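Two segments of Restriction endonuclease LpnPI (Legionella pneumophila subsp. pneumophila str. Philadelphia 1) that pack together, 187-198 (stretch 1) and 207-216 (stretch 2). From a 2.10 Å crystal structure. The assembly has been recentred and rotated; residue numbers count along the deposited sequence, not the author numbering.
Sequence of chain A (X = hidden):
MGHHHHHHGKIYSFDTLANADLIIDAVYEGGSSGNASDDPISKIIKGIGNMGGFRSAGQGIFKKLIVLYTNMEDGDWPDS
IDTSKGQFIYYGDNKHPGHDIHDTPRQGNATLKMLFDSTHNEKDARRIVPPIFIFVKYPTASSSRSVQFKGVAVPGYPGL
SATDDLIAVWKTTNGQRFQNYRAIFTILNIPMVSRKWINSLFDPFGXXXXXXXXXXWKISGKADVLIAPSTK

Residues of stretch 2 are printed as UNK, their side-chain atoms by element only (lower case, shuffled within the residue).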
# COMPACT_ATOMS: atom_id res chain seq x y z
N ILE A 187 8.66 1.59 4.63
CA ILE A 187 8.88 0.58 3.61
C ILE A 187 9.95 -0.40 4.11
O ILE A 187 11.06 -0.00 4.46
CB ILE A 187 9.29 1.21 2.26
CG1 ILE A 187 8.19 2.16 1.78
CG2 ILE A 187 9.52 0.12 1.22
CD1 ILE A 187 8.48 2.82 0.46
N LEU A 188 9.61 -1.67 4.13
CA LEU A 188 10.52 -2.70 4.63
C LEU A 188 11.61 -3.10 3.63
O LEU A 188 11.41 -3.05 2.41
CB LEU A 188 9.73 -3.95 5.03
CG LEU A 188 8.70 -3.78 6.13
CD1 LEU A 188 7.92 -5.08 6.31
CD2 LEU A 188 9.38 -3.36 7.44
N ASN A 189 12.75 -3.52 4.15
CA ASN A 189 13.83 -4.02 3.32
C ASN A 189 13.48 -5.40 2.76
O ASN A 189 14.01 -6.42 3.20
CB ASN A 189 15.14 -4.07 4.13
CG ASN A 189 16.34 -4.49 3.28
OD1 ASN A 189 16.28 -4.51 2.05
ND2 ASN A 189 17.43 -4.84 3.95
N ILE A 190 12.56 -5.42 1.81
CA ILE A 190 12.15 -6.62 1.11
C ILE A 190 12.25 -6.32 -0.37
O ILE A 190 11.41 -5.59 -0.91
CB ILE A 190 10.71 -7.04 1.45
CG1 ILE A 190 10.58 -7.39 2.94
CG2 ILE A 190 10.26 -8.18 0.53
CD1 ILE A 190 9.17 -7.75 3.37
N PRO A 191 13.29 -6.83 -1.03
CA PRO A 191 13.46 -6.51 -2.46
C PRO A 191 12.45 -7.22 -3.37
O PRO A 191 12.22 -6.76 -4.48
CB PRO A 191 14.89 -6.99 -2.77
CG PRO A 191 15.21 -8.02 -1.68
CD PRO A 191 14.45 -7.55 -0.46
N MET A 192 11.85 -8.31 -2.89
CA MET A 192 10.97 -9.11 -3.72
C MET A 192 9.95 -9.90 -2.92
O MET A 192 10.28 -10.53 -1.90
CB MET A 192 11.79 -10.10 -4.58
CG MET A 192 10.93 -10.99 -5.45
SD MET A 192 11.87 -12.25 -6.34
CE MET A 192 11.93 -13.52 -5.08
N VAL A 193 8.70 -9.88 -3.37
CA VAL A 193 7.70 -10.80 -2.86
C VAL A 193 7.48 -11.89 -3.90
O VAL A 193 7.06 -11.59 -5.02
CB VAL A 193 6.39 -10.10 -2.54
CG1 VAL A 193 5.40 -11.10 -1.92
CG2 VAL A 193 6.65 -8.92 -1.60
N SER A 194 7.78 -13.13 -3.55
CA SER A 194 7.76 -14.21 -4.55
C SER A 194 6.34 -14.62 -4.98
O SER A 194 5.39 -14.49 -4.20
CB SER A 194 8.49 -15.44 -4.01
OG SER A 194 7.65 -16.09 -3.07
N ARG A 195 6.21 -15.12 -6.21
CA ARG A 195 4.94 -15.68 -6.66
C ARG A 195 4.43 -16.78 -5.72
O ARG A 195 3.22 -16.88 -5.47
CB ARG A 195 5.07 -16.21 -8.09
CG ARG A 195 3.86 -17.01 -8.58
CD ARG A 195 2.52 -16.29 -8.45
NE ARG A 195 2.56 -14.89 -8.85
CZ ARG A 195 1.53 -14.06 -8.72
NH1 ARG A 195 0.39 -14.48 -8.20
NH2 ARG A 195 1.64 -12.80 -9.12
N LYS A 196 5.34 -17.60 -5.21
CA LYS A 196 4.99 -18.64 -4.24
C LYS A 196 4.30 -18.01 -3.03
O LYS A 196 3.24 -18.47 -2.61
CB LYS A 196 6.23 -19.42 -3.78
CG LYS A 196 5.93 -20.54 -2.75
CD LYS A 196 7.20 -21.31 -2.39
CE LYS A 196 6.99 -22.26 -1.22
NZ LYS A 196 6.04 -23.36 -1.55
N TRP A 197 4.89 -16.94 -2.50
CA TRP A 197 4.29 -16.26 -1.37
C TRP A 197 2.90 -15.75 -1.72
O TRP A 197 1.95 -15.99 -0.98
CB TRP A 197 5.15 -15.09 -0.87
CG TRP A 197 4.71 -14.64 0.49
CD1 TRP A 197 5.27 -14.97 1.70
CD2 TRP A 197 3.57 -13.82 0.79
NE1 TRP A 197 4.56 -14.38 2.72
CE2 TRP A 197 3.51 -13.67 2.19
CE3 TRP A 197 2.60 -13.17 0.01
CZ2 TRP A 197 2.53 -12.92 2.83
CZ3 TRP A 197 1.63 -12.43 0.64
CH2 TRP A 197 1.60 -12.30 2.03
N ILE A 198 2.79 -15.07 -2.86
CA ILE A 198 1.54 -14.44 -3.27
C ILE A 198 0.42 -15.45 -3.48
O ILE A 198 -0.73 -15.20 -3.10
CB ILE A 198 1.73 -13.59 -4.55
CG1 ILE A 198 2.78 -12.49 -4.31
CG2 ILE A 198 0.43 -12.96 -5.00
CD1 ILE A 198 3.24 -11.80 -5.58
N UNK A 207 3.86 -20.46 2.62
CA UNK A 207 4.65 -19.27 2.33
C UNK A 207 6.15 -19.54 2.44
O UNK A 207 6.59 -20.39 3.22
c UNK A 207 4.26 -18.11 3.26
c UNK A 207 2.87 -17.54 2.97
c UNK A 207 2.45 -16.41 3.92
o UNK A 207 3.23 -15.95 4.77
n UNK A 207 1.20 -15.98 3.78
N UNK A 208 6.94 -18.82 1.65
CA UNK A 208 8.38 -18.86 1.83
C UNK A 208 8.80 -17.68 2.69
O UNK A 208 7.97 -17.03 3.34
c UNK A 208 9.11 -18.87 0.48
o UNK A 208 9.11 -17.75 -1.61
o UNK A 208 8.10 -16.72 0.07
c UNK A 208 8.75 -17.69 -0.41
N UNK A 209 10.09 -17.38 2.66
CA UNK A 209 10.72 -16.38 3.50
C UNK A 209 10.63 -14.94 2.97
O UNK A 209 11.30 -14.07 3.52
n UNK A 209 13.70 -18.04 5.07
o UNK A 209 11.48 -18.41 5.24
c UNK A 209 12.20 -16.72 3.70
c UNK A 209 12.43 -17.80 4.74
N UNK A 210 9.87 -14.72 1.90
CA UNK A 210 9.76 -13.39 1.28
C UNK A 210 9.43 -12.29 2.30
O UNK A 210 10.01 -11.21 2.28
o UNK A 210 9.07 -14.10 -0.94
c UNK A 210 8.68 -13.37 0.19
N UNK A 211 8.51 -12.59 3.21
CA UNK A 211 8.07 -11.57 4.15
C UNK A 211 8.65 -11.70 5.53
O UNK A 211 8.11 -11.16 6.48
c UNK A 211 4.59 -10.06 3.80
c UNK A 211 6.54 -11.58 4.25
c UNK A 211 6.01 -10.41 3.42
c UNK A 211 6.13 -10.70 1.93
N UNK A 212 9.80 -12.37 5.64
CA UNK A 212 10.45 -12.48 6.94
C UNK A 212 10.70 -11.13 7.64
O UNK A 212 10.50 -11.04 8.85
c UNK A 212 11.54 -14.78 7.00
c UNK A 212 11.76 -13.27 6.81
o UNK A 212 10.41 -15.27 6.96
n UNK A 212 12.63 -15.51 7.19
N UNK A 213 11.10 -10.08 6.90
CA UNK A 213 11.20 -8.80 7.63
C UNK A 213 9.86 -8.27 8.14
O UNK A 213 9.82 -7.51 9.11
c UNK A 213 11.81 -7.85 6.59
c UNK A 213 11.74 -10.00 5.58
c UNK A 213 12.59 -8.77 5.69
N UNK A 214 8.77 -8.65 7.49
CA UNK A 214 7.45 -8.26 7.98
C UNK A 214 7.16 -9.02 9.27
O UNK A 214 6.75 -8.43 10.27
c UNK A 214 3.13 -7.03 8.25
c UNK A 214 4.41 -7.15 7.73
c UNK A 214 4.22 -9.53 7.83
c UNK A 214 6.35 -8.53 6.95
c UNK A 214 2.40 -8.16 8.57
c UNK A 214 2.94 -9.41 8.35
c UNK A 214 4.96 -8.40 7.50
N UNK A 215 7.39 -10.32 9.26
CA UNK A 215 7.11 -11.14 10.44
C UNK A 215 8.02 -10.77 11.61
O UNK A 215 7.61 -10.84 12.76
c UNK A 215 4.80 -12.88 9.52
c UNK A 215 7.24 -12.62 10.10
c UNK A 215 3.78 -13.26 8.68
o UNK A 215 3.06 -14.21 6.61
c UNK A 215 5.40 -14.01 7.07
c UNK A 215 6.14 -13.06 9.17
c UNK A 215 4.09 -13.83 7.46
c UNK A 215 6.42 -13.62 7.93
N UNK A 216 9.23 -10.34 11.30
CA UNK A 216 10.12 -9.81 12.31
C UNK A 216 9.51 -8.55 12.93
O UNK A 216 9.49 -8.41 14.16
c UNK A 216 12.58 -9.19 12.72
c UNK A 216 12.50 -7.78 13.25
c UNK A 216 11.50 -9.53 11.70
n UNK A 216 12.44 -6.81 12.35
o UNK A 216 12.50 -7.56 14.47

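Position 207 carries three carbons in a row, the third bearing one oxygen and one nitrogen. One of the carbons lies over a face of the Trp197 indole, and the oxygen comes near Trp197 NE1. This is a glutamine side chain, Gln207: its CG is 3.8 Å from the centroid of the five-membered ring of Trp197, and Gln207 OE1 is 2.9 Å from Trp197 NE1.

Position 208 has two carbons, the second holding two side-chain atoms, both oxygen. One of these oxygens receives the Ser194 hydroxyl in a short hydrogen bond; the other sits near the edge of the Trp197 ring. Only a carboxylate fits, so this is Asp208, and the bond runs from Ser194 OG to Asp208 OD2 at 2.6 Å.

Position 209 also has two carbons, but the second carries one oxygen and one nitrogen. Its CB points away from stretch 1 and touches nothing there. It is Asn209.

Position 210 has its CB directed toward stretch 1, and its oxygen accepts from the backbone of Ser194. A side chain of just one carbon and one oxygen is serine, Ser210; its OG accepts from Ser194 N at 3.1 Å. Asp208 OD1 accepts from Ser210 OG at 3.0 Å and steadies that hydroxyl.

Position 211 has four carbons forked at the second, set against the Trp197 face opposite Gln207 and against Val193. The pattern is that of Leu211. Leu211 CD1 lies 4.0 Å from the centroid of the Trp197 five-membered ring and 3.9 Å from Val193 CG1.

Position 212 repeats two carbons ending in one oxygen and one nitrogen, again with CB pointing away: Asn212, free of stretch 1.

Position 213 closes three carbons onto its own backbone nitrogen, and a ring carbon packs by Ile190: hence Pro213, with Pro213 CG 3.7 Å from Ile190 CG1.

Position 214 is one carbon and a six-carbon ring without oxygen, with Leu188 CD1 by its CB and near the ring's edge. It is Phe214; Leu188 CD1 lies 3.8 Å from Phe214 CB.

Position 215 adds an oxygen to such a ring, and that oxygen lies at the Trp197 indole edge: Tyr215. Tyr215 OH is 4.0 Å from Trp197 CZ2 and donates to Gln207 OE1 at 2.5 Å.

Position 216 has three carbons ending in one oxygen and one nitrogen, out of reach of stretch 1: Gln216.

The contact works by enclosing one large ring and tying down the start of its helix. Gln207 and Leu211 sandwich Trp197, while Ser194 OG accepts from Trp197 N at 2.9 Å as the helix cap and donates to Asp208. The cap is thus itself held by the other stretch. Beyond this polar cluster, Leu188 and Ile190 supply apolar packing against Leu211, Pro213 and Phe214. Asn209 and Asn212, facing away, add nothing to the contact.

Stretch 2 207-216: QDNSLNPFYQ
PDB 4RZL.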